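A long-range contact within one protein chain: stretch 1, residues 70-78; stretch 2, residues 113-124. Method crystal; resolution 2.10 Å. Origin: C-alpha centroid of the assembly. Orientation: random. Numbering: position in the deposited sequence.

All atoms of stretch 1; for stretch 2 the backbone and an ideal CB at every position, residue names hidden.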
# COMPACT_ATOMS: atom_id res chain seq x y z
N PRO A 70 -18.22 -26.04 -7.90
CA PRO A 70 -17.87 -24.96 -8.84
C PRO A 70 -18.74 -24.98 -10.09
O PRO A 70 -19.12 -26.04 -10.59
CB PRO A 70 -16.40 -25.24 -9.18
CG PRO A 70 -15.92 -26.20 -8.13
CD PRO A 70 -17.12 -27.01 -7.76
N ASP A 71 -19.06 -23.79 -10.57
CA ASP A 71 -19.72 -23.63 -11.86
C ASP A 71 -18.84 -24.21 -12.96
O ASP A 71 -17.67 -23.83 -13.08
CB ASP A 71 -20.00 -22.14 -12.10
CG ASP A 71 -20.59 -21.84 -13.47
OD1 ASP A 71 -21.04 -22.76 -14.18
OD2 ASP A 71 -20.60 -20.65 -13.85
N PRO A 72 -19.35 -25.16 -13.76
CA PRO A 72 -18.54 -25.67 -14.88
C PRO A 72 -18.11 -24.61 -15.88
O PRO A 72 -17.21 -24.88 -16.68
CB PRO A 72 -19.47 -26.71 -15.54
CG PRO A 72 -20.86 -26.37 -15.03
CD PRO A 72 -20.63 -25.88 -13.64
N LEU A 73 -18.72 -23.42 -15.85
CA LEU A 73 -18.26 -22.33 -16.71
C LEU A 73 -16.87 -21.84 -16.34
O LEU A 73 -16.13 -21.40 -17.22
CB LEU A 73 -19.24 -21.16 -16.66
CG LEU A 73 -20.25 -21.07 -17.79
CD1 LEU A 73 -21.14 -19.85 -17.60
CD2 LEU A 73 -19.48 -20.99 -19.10
N ILE A 74 -16.51 -21.89 -15.06
CA ILE A 74 -15.17 -21.46 -14.65
C ILE A 74 -14.12 -22.41 -15.22
O ILE A 74 -13.11 -21.98 -15.78
CB ILE A 74 -15.07 -21.36 -13.12
CG1 ILE A 74 -16.09 -20.36 -12.56
CG2 ILE A 74 -13.65 -20.99 -12.72
CD1 ILE A 74 -15.84 -18.92 -12.96
N SER A 75 -14.36 -23.71 -15.07
CA SER A 75 -13.45 -24.71 -15.64
C SER A 75 -13.35 -24.56 -17.15
O SER A 75 -12.25 -24.65 -17.72
CB SER A 75 -13.91 -26.11 -15.25
OG SER A 75 -13.14 -27.09 -15.91
N ARG A 76 -14.49 -24.31 -17.83
CA ARG A 76 -14.45 -24.11 -19.27
C ARG A 76 -13.61 -22.89 -19.64
O ARG A 76 -12.87 -22.91 -20.63
CB ARG A 76 -15.86 -23.95 -19.84
CG ARG A 76 -16.72 -25.22 -19.80
CD ARG A 76 -17.76 -25.16 -20.91
NE ARG A 76 -17.12 -25.33 -22.21
CZ ARG A 76 -17.60 -24.89 -23.36
NH1 ARG A 76 -18.76 -24.24 -23.41
NH2 ARG A 76 -16.92 -25.11 -24.48
N TYR A 77 -13.77 -21.80 -18.89
CA TYR A 77 -12.93 -20.64 -19.12
C TYR A 77 -11.46 -21.01 -19.02
O TYR A 77 -10.67 -20.78 -19.94
CB TYR A 77 -13.29 -19.52 -18.13
CG TYR A 77 -12.50 -18.26 -18.38
CD1 TYR A 77 -12.88 -17.36 -19.36
CD2 TYR A 77 -11.36 -17.98 -17.66
CE1 TYR A 77 -12.16 -16.21 -19.60
CE2 TYR A 77 -10.62 -16.83 -17.90
CZ TYR A 77 -11.02 -15.95 -18.87
OH TYR A 77 -10.29 -14.81 -19.12
N ILE A 78 -11.09 -21.65 -17.91
CA ILE A 78 -9.69 -21.95 -17.64
C ILE A 78 -9.10 -22.91 -18.69
O ILE A 78 -7.94 -22.76 -19.10
CB ILE A 78 -9.55 -22.51 -16.22
CG1 ILE A 78 -9.84 -21.39 -15.20
CG2 ILE A 78 -8.17 -23.10 -15.98
CD1 ILE A 78 -9.80 -21.86 -13.76
N UNK A 113 -18.56 -15.48 -30.72
CA UNK A 113 -17.78 -16.51 -30.05
C UNK A 113 -18.63 -17.21 -28.99
O UNK A 113 -19.58 -16.65 -28.44
CB UNK A 113 -16.52 -15.91 -29.42
N UNK A 114 -18.27 -18.47 -28.71
CA UNK A 114 -18.91 -19.15 -27.59
C UNK A 114 -18.66 -18.41 -26.28
O UNK A 114 -19.56 -18.29 -25.44
CB UNK A 114 -18.41 -20.59 -27.48
N UNK A 115 -17.44 -17.89 -26.10
CA UNK A 115 -17.11 -17.12 -24.90
C UNK A 115 -18.13 -16.01 -24.64
O UNK A 115 -18.62 -15.84 -23.52
CB UNK A 115 -15.71 -16.52 -25.03
N UNK A 116 -18.50 -15.27 -25.69
CA UNK A 116 -19.45 -14.17 -25.53
C UNK A 116 -20.80 -14.66 -25.00
O UNK A 116 -21.40 -14.04 -24.11
CB UNK A 116 -19.65 -13.45 -26.86
N UNK A 117 -21.30 -15.77 -25.53
CA UNK A 117 -22.66 -16.21 -25.23
C UNK A 117 -22.75 -17.06 -23.98
O UNK A 117 -23.86 -17.29 -23.48
CB UNK A 117 -23.23 -16.99 -26.42
N UNK A 118 -21.62 -17.53 -23.47
CA UNK A 118 -21.66 -18.38 -22.29
C UNK A 118 -21.05 -17.65 -21.10
O UNK A 118 -21.77 -17.12 -20.25
CB UNK A 118 -20.93 -19.70 -22.55
N UNK A 119 -19.72 -17.56 -21.06
CA UNK A 119 -19.04 -17.00 -19.89
C UNK A 119 -19.30 -15.50 -19.75
O UNK A 119 -19.71 -15.03 -18.68
CB UNK A 119 -17.54 -17.26 -19.98
N UNK A 120 -19.08 -14.73 -20.83
CA UNK A 120 -19.22 -13.28 -20.78
C UNK A 120 -20.62 -12.86 -20.35
O UNK A 120 -20.78 -12.06 -19.41
CB UNK A 120 -18.89 -12.67 -22.14
N UNK A 121 -21.64 -13.36 -21.05
CA UNK A 121 -23.01 -12.99 -20.74
C UNK A 121 -23.34 -13.25 -19.28
O UNK A 121 -24.08 -12.47 -18.67
CB UNK A 121 -23.98 -13.75 -21.64
N UNK A 122 -22.77 -14.29 -18.69
CA UNK A 122 -23.08 -14.57 -17.29
C UNK A 122 -22.22 -13.75 -16.32
O UNK A 122 -22.76 -13.13 -15.40
CB UNK A 122 -22.89 -16.06 -17.01
N UNK A 123 -20.90 -13.73 -16.52
CA UNK A 123 -20.00 -13.18 -15.51
C UNK A 123 -19.69 -11.70 -15.68
O UNK A 123 -19.25 -11.07 -14.71
CB UNK A 123 -18.69 -13.97 -15.52
N UNK A 124 -19.89 -11.14 -16.87
CA UNK A 124 -19.54 -9.76 -17.18
C UNK A 124 -20.77 -8.94 -17.55
O UNK A 124 -20.95 -7.81 -17.08
CB UNK A 124 -18.52 -9.72 -18.32

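Position 113 lies right before a helix, and its ideal CB has nothing of stretch 1 within 5.5 Å. Ser, Thr, Asp or Asn would suit an N-cap. It is Thr113, whose OG1 accepts from the backbone N of 116 at 3.1 Å.

Position 114 points toward stretch 1, and its ideal CB is 5.5 Å from Arg76 NH1. A guanidinium calls for an acid, Glu or a shorter Asp; Gln is possible. It is Glu114, extended in t, t. Its OE2 lies at the guanidinium edge, 2.4 Å from Arg76 NH1, a very short hydrogen bond within a salt bridge. Arg76 NH2 adds weak bonds to both carboxylate oxygens.

At 115 the CB points sideways, with no atom of stretch 1 nearby. Only a long side chain could reach the Tyr77 ring; Tyr, Phe, Leu or Met would do. It is Tyr115. The two rings meet rim to rim, with Tyr115 CE1 3.4 Å from Tyr77 CE1 and planes at 46°.

Positions 116 and 117 are out of reach, so stretch 1 does not choose between side chains. They are Tyr116 and Asn117. Asn117 ND2 bonds back to Thr113 O at 3.0 Å.

Position 118 points toward stretch 1. Its ideal CB is 4.0 Å from Leu73 CD2, so a small or beta-branched residue such as Ala, Ser, Thr or Val fits. It is Thr118. Its CB helps enclose Leu73, while OG1 donates to Glu114 O at 2.7 Å.

Position 119 has the closest CA approach, 6.3 Å from Leu73 CA. Its CB faces both Leu73 CD2 and Tyr77 CD1, so an aromatic or a large aliphatic residue would suit. It is Tyr119. Its ring stacks face to face on Tyr77, centroids 4.5 Å apart and planes at 28°. Ile74 CD1 lies 4.1 Å from Tyr119 CE1.

At 120 and 121 nothing of stretch 1 lies within 5.5 Å of either ideal CB, so many side chains would suit. They are Phe120 and Ala121.

At 122 the ideal CB is 4.2 Å from Leu73 CD1. Many residues could supply that CB contact. It is His122, which completes the hole around Leu73 with 118, 119 and 123.

At 123 the CB points toward stretch 1 but has none of its atoms within 5.5 Å. A long side chain is needed to pass Leu73 and Ile74 and reach the Asp71 carboxylate. Tyr, Lys or Arg could reach it. It is Tyr123: OH donates to Asp71 OD2 at 2.3 Å, very short, while Asp71 OD1 caps its own helix. Tyr123 CE2 packs 3.9 Å from Leu73 CB, and CZ 3.6 Å from Ile74 CD1.

Position 124 is out of reach, so many side chains would suit. It is Val124.

Stretch 2 113-124: TEYYNTYFAHYV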
# COMPACT_ATOMS: atom_id res chain seq x y z
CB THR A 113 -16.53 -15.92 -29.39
OG1 THR A 113 -16.91 -15.03 -28.33
CG2 THR A 113 -15.68 -15.17 -30.41
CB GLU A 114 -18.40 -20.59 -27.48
CG GLU A 114 -19.10 -21.40 -26.40
CD GLU A 114 -18.67 -22.86 -26.42
OE1 GLU A 114 -17.75 -23.18 -27.19
OE2 GLU A 114 -19.25 -23.67 -25.67
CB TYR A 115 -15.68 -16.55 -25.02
CG TYR A 115 -15.35 -15.58 -23.92
CD1 TYR A 115 -15.00 -16.05 -22.66
CD2 TYR A 115 -15.44 -14.20 -24.12
CE1 TYR A 115 -14.74 -15.19 -21.63
CE2 TYR A 115 -15.17 -13.31 -23.07
CZ TYR A 115 -14.81 -13.83 -21.83
OH TYR A 115 -14.54 -13.04 -20.74
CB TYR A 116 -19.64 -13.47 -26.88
CG TYR A 116 -20.60 -12.30 -26.87
CD1 TYR A 116 -20.22 -11.06 -26.38
CD2 TYR A 116 -21.90 -12.43 -27.37
CE1 TYR A 116 -21.09 -9.98 -26.38
CE2 TYR A 116 -22.78 -11.35 -27.38
CZ TYR A 116 -22.37 -10.13 -26.88
OH TYR A 116 -23.23 -9.06 -26.87
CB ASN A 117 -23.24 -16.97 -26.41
CG ASN A 117 -23.47 -16.09 -27.59
OD1 ASN A 117 -24.45 -15.34 -27.63
ND2 ASN A 117 -22.56 -16.13 -28.56
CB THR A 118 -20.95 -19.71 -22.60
OG1 THR A 118 -19.60 -19.46 -23.00
CG2 THR A 118 -21.67 -20.42 -23.76
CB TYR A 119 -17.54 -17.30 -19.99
CG TYR A 119 -16.76 -16.84 -18.79
CD1 TYR A 119 -16.41 -17.72 -17.78
CD2 TYR A 119 -16.39 -15.50 -18.67
CE1 TYR A 119 -15.69 -17.28 -16.67
CE2 TYR A 119 -15.69 -15.05 -17.57
CZ TYR A 119 -15.34 -15.94 -16.57
OH TYR A 119 -14.64 -15.47 -15.48
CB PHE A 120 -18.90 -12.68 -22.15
CG PHE A 120 -18.86 -11.17 -22.16
CD1 PHE A 120 -19.99 -10.43 -22.46
CD2 PHE A 120 -17.67 -10.50 -21.88
CE1 PHE A 120 -19.95 -9.05 -22.46
CE2 PHE A 120 -17.62 -9.12 -21.89
CZ PHE A 120 -18.76 -8.39 -22.17
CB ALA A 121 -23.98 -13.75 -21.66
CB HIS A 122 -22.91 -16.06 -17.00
CG HIS A 122 -23.30 -16.44 -15.61
ND1 HIS A 122 -22.42 -16.38 -14.55
CD2 HIS A 122 -24.48 -16.86 -15.10
CE1 HIS A 122 -23.05 -16.76 -13.45
NE2 HIS A 122 -24.29 -17.06 -13.76
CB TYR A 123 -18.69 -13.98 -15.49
CG TYR A 123 -18.85 -15.30 -14.78
CD1 TYR A 123 -18.88 -15.37 -13.39
CD2 TYR A 123 -19.01 -16.48 -15.50
CE1 TYR A 123 -19.05 -16.58 -12.73
CE2 TYR A 123 -19.18 -17.70 -14.85
CZ TYR A 123 -19.20 -17.74 -13.47
OH TYR A 123 -19.37 -18.95 -12.82
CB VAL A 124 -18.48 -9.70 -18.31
CG1 VAL A 124 -18.05 -8.27 -18.55
CG2 VAL A 124 -17.28 -10.57 -17.94
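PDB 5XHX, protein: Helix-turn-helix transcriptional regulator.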